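Local coordinates for protein putative acetyltransferase Ta0821 (Thermoplasma acidophilum DSM 1728, PDB 3C26) that probably acts as an acyltransferase of the GNAT family, the class of enzymes that typically move an acetyl group from acetyl-CoA to an acceptor, at residues A[179-184]-A[259-264]. Residues are numbered along the deposited sequence; the frame is centred on the assembly and turned at random.
Sequences WKYMCS and LTVWEY
Trp-179 meets Leu-259 at the benzo side of its indole, where CZ3 lies 3.8 Å from the methyl CD2, the two side chains crossing nearly at right angles. With CG beside the backbone N (chi1 -64°), the indole reaches the leucine although its CB does not head for the other strand; it also stacks with Tyr-48. The CA atoms of Tyr-181 and Val-261 are 7.6 Å apart, too far for sheet pairing; strand 180-183, half of a two-stranded antiparallel hairpin with 174-177, instead meets through side chains strand 258-265 of the GNAT core, which is bonded between 119-125 and 141-153. Val-261 sets both methyls against Tyr-181: CG1 of Val-261 sits 3.9 Å from CD2 of Tyr-181 and equally close to the tyrosine CB, while CG2 lies over one face of the ring. A chi1 of -163° swings CG of Tyr-181 away from its backbone N and carries the ring across Val-261, and OH hydrogen-bonds to Arg-244. Phe-176 of the hairpin touches both Leu-259 and Val-261. Arg-121 hydrogen-bonds to the carbonyl O of Tyr-181 and salt-bridges Glu-263, linking the strands indirectly, and Cys-183 closes a disulfide with Cys-174 across the hairpin.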
loop_
_atom_site.group_PDB
_atom_site.type_symbol
_atom_site.label_atom_id
_atom_site.label_comp_id
_atom_site.label_asym_id
_atom_site.label_seq_id
_atom_site.Cartn_x
_atom_site.Cartn_y
_atom_site.Cartn_z
ATOM N N TRP A 179 10.696 5.815 17.942
ATOM C CA TRP A 179 10.041 6.693 16.936
ATOM C C TRP A 179 10.654 8.074 16.729
ATOM O O TRP A 179 10.018 8.997 16.205
ATOM C CB TRP A 179 8.533 6.834 17.201
ATOM C CG TRP A 179 7.798 5.559 17.062
ATOM C CD1 TRP A 179 7.620 4.613 18.051
ATOM C CD2 TRP A 179 7.170 5.021 15.884
ATOM N NE1 TRP A 179 6.941 3.554 17.550
ATOM C CE2 TRP A 179 6.618 3.779 16.243
ATOM C CE3 TRP A 179 7.034 5.463 14.566
ATOM C CZ2 TRP A 179 5.930 2.967 15.338
ATOM C CZ3 TRP A 179 6.332 4.653 13.671
ATOM C CH2 TRP A 179 5.809 3.419 14.066
ATOM N N LYS A 180 11.895 8.170 17.157
ATOM C CA LYS A 180 12.714 9.350 17.027
ATOM C C LYS A 180 13.960 8.964 16.219
ATOM O O LYS A 180 14.612 7.980 16.504
ATOM C CB LYS A 180 13.084 9.876 18.426
ATOM C CG LYS A 180 11.904 10.333 19.268
ATOM C CD LYS A 180 12.263 10.566 20.748
ATOM C CE LYS A 180 12.148 9.294 21.545
ATOM N NZ LYS A 180 12.582 9.373 23.022
ATOM N N TYR A 181 14.252 9.741 15.179
ATOM C CA TYR A 181 15.467 9.549 14.397
ATOM C C TYR A 181 16.555 10.478 14.967
ATOM O O TYR A 181 16.503 11.702 14.841
ATOM C CB TYR A 181 15.223 9.800 12.890
ATOM C CG TYR A 181 16.308 9.227 11.998
ATOM C CD1 TYR A 181 16.384 7.840 11.758
ATOM C CD2 TYR A 181 17.237 10.047 11.375
ATOM C CE1 TYR A 181 17.334 7.307 10.937
ATOM C CE2 TYR A 181 18.211 9.501 10.582
ATOM C CZ TYR A 181 18.269 8.139 10.372
ATOM O OH TYR A 181 19.256 7.632 9.553
HETATM N N MSE A 182 17.558 9.862 15.558
HETATM C CA MSE A 182 18.586 10.579 16.292
HETATM C C MSE A 182 19.978 10.084 15.957
HETATM O O MSE A 182 20.178 8.927 15.627
HETATM C CB MSE A 182 18.345 10.387 17.807
HETATM C CG MSE A 182 18.473 8.953 18.282
HETATM SE SE MSE A 182 18.148 8.640 20.227
HETATM C CE MSE A 182 16.226 8.782 20.276
ATOM N N CYS A 183 20.934 10.975 16.094
ATOM C CA CYS A 183 22.315 10.653 15.824
ATOM C C CYS A 183 23.169 10.834 17.063
ATOM O O CYS A 183 22.857 11.600 17.982
ATOM C CB CYS A 183 22.877 11.482 14.670
ATOM S SG CYS A 183 21.746 11.624 13.243
ATOM N N SER A 184 24.221 10.046 17.095
ATOM C CA SER A 184 25.241 10.187 18.133
ATOM C C SER A 184 26.547 9.525 17.697
ATOM O O SER A 184 26.567 8.332 17.362
ATOM C CB SER A 184 24.760 9.636 19.471
ATOM O OG SER A 184 25.854 9.561 20.363
ATOM N N LEU A 259 8.376 3.977 5.856
ATOM C CA LEU A 259 8.407 5.106 6.794
ATOM C C LEU A 259 9.610 5.971 6.459
ATOM O O LEU A 259 10.761 5.591 6.641
ATOM C CB LEU A 259 8.474 4.666 8.257
ATOM C CG LEU A 259 8.251 5.828 9.241
ATOM C CD1 LEU A 259 6.810 6.335 9.108
ATOM C CD2 LEU A 259 8.553 5.406 10.663
ATOM N N THR A 260 9.321 7.166 5.994
ATOM C CA THR A 260 10.352 8.078 5.554
ATOM C C THR A 260 10.647 9.106 6.605
ATOM O O THR A 260 9.764 9.474 7.384
ATOM C CB THR A 260 9.922 8.797 4.225
ATOM O OG1 THR A 260 8.867 9.735 4.475
ATOM C CG2 THR A 260 9.479 7.771 3.143
ATOM N N VAL A 261 11.911 9.534 6.609
ATOM C CA VAL A 261 12.433 10.583 7.508
ATOM C C VAL A 261 12.851 11.844 6.746
ATOM O O VAL A 261 13.674 11.837 5.830
ATOM C CB VAL A 261 13.630 10.063 8.401
ATOM C CG1 VAL A 261 14.077 11.120 9.442
ATOM C CG2 VAL A 261 13.265 8.763 9.042
ATOM N N TRP A 262 12.213 12.928 7.162
ATOM C CA TRP A 262 12.445 14.288 6.667
ATOM C C TRP A 262 13.128 15.188 7.699
ATOM O O TRP A 262 12.893 15.093 8.904
ATOM C CB TRP A 262 11.116 14.887 6.216
ATOM C CG TRP A 262 10.557 14.168 5.011
ATOM C CD1 TRP A 262 10.049 12.901 4.995
ATOM C CD2 TRP A 262 10.495 14.640 3.651
ATOM N NE1 TRP A 262 9.653 12.558 3.720
ATOM C CE2 TRP A 262 9.923 13.599 2.873
ATOM C CE3 TRP A 262 10.849 15.836 3.016
ATOM C CZ2 TRP A 262 9.685 13.728 1.513
ATOM C CZ3 TRP A 262 10.636 15.958 1.646
ATOM C CH2 TRP A 262 10.062 14.912 0.904
ATOM N N GLU A 263 14.000 16.040 7.196
ATOM C CA GLU A 263 14.712 17.002 7.989
ATOM C C GLU A 263 14.694 18.422 7.409
ATOM O O GLU A 263 14.756 18.673 6.180
ATOM C CB GLU A 263 16.167 16.502 8.256
ATOM C CG GLU A 263 17.032 17.386 9.117
ATOM C CD GLU A 263 18.436 16.787 9.279
ATOM O OE1 GLU A 263 18.542 15.729 9.915
ATOM O OE2 GLU A 263 19.416 17.335 8.718
ATOM N N TYR A 264 14.507 19.324 8.358
ATOM C CA TYR A 264 14.480 20.772 8.191
ATOM C C TYR A 264 15.694 21.375 8.940
ATOM O O TYR A 264 15.992 21.042 10.104
ATOM C CB TYR A 264 13.207 21.347 8.769
ATOM C CG TYR A 264 13.092 22.869 8.677
ATOM C CD1 TYR A 264 13.795 23.699 9.559
ATOM C CD2 TYR A 264 12.323 23.472 7.678
ATOM C CE1 TYR A 264 13.692 25.095 9.461
ATOM C CE2 TYR A 264 12.225 24.838 7.572
ATOM C CZ TYR A 264 12.910 25.649 8.477
ATOM O OH TYR A 264 12.826 27.022 8.332
#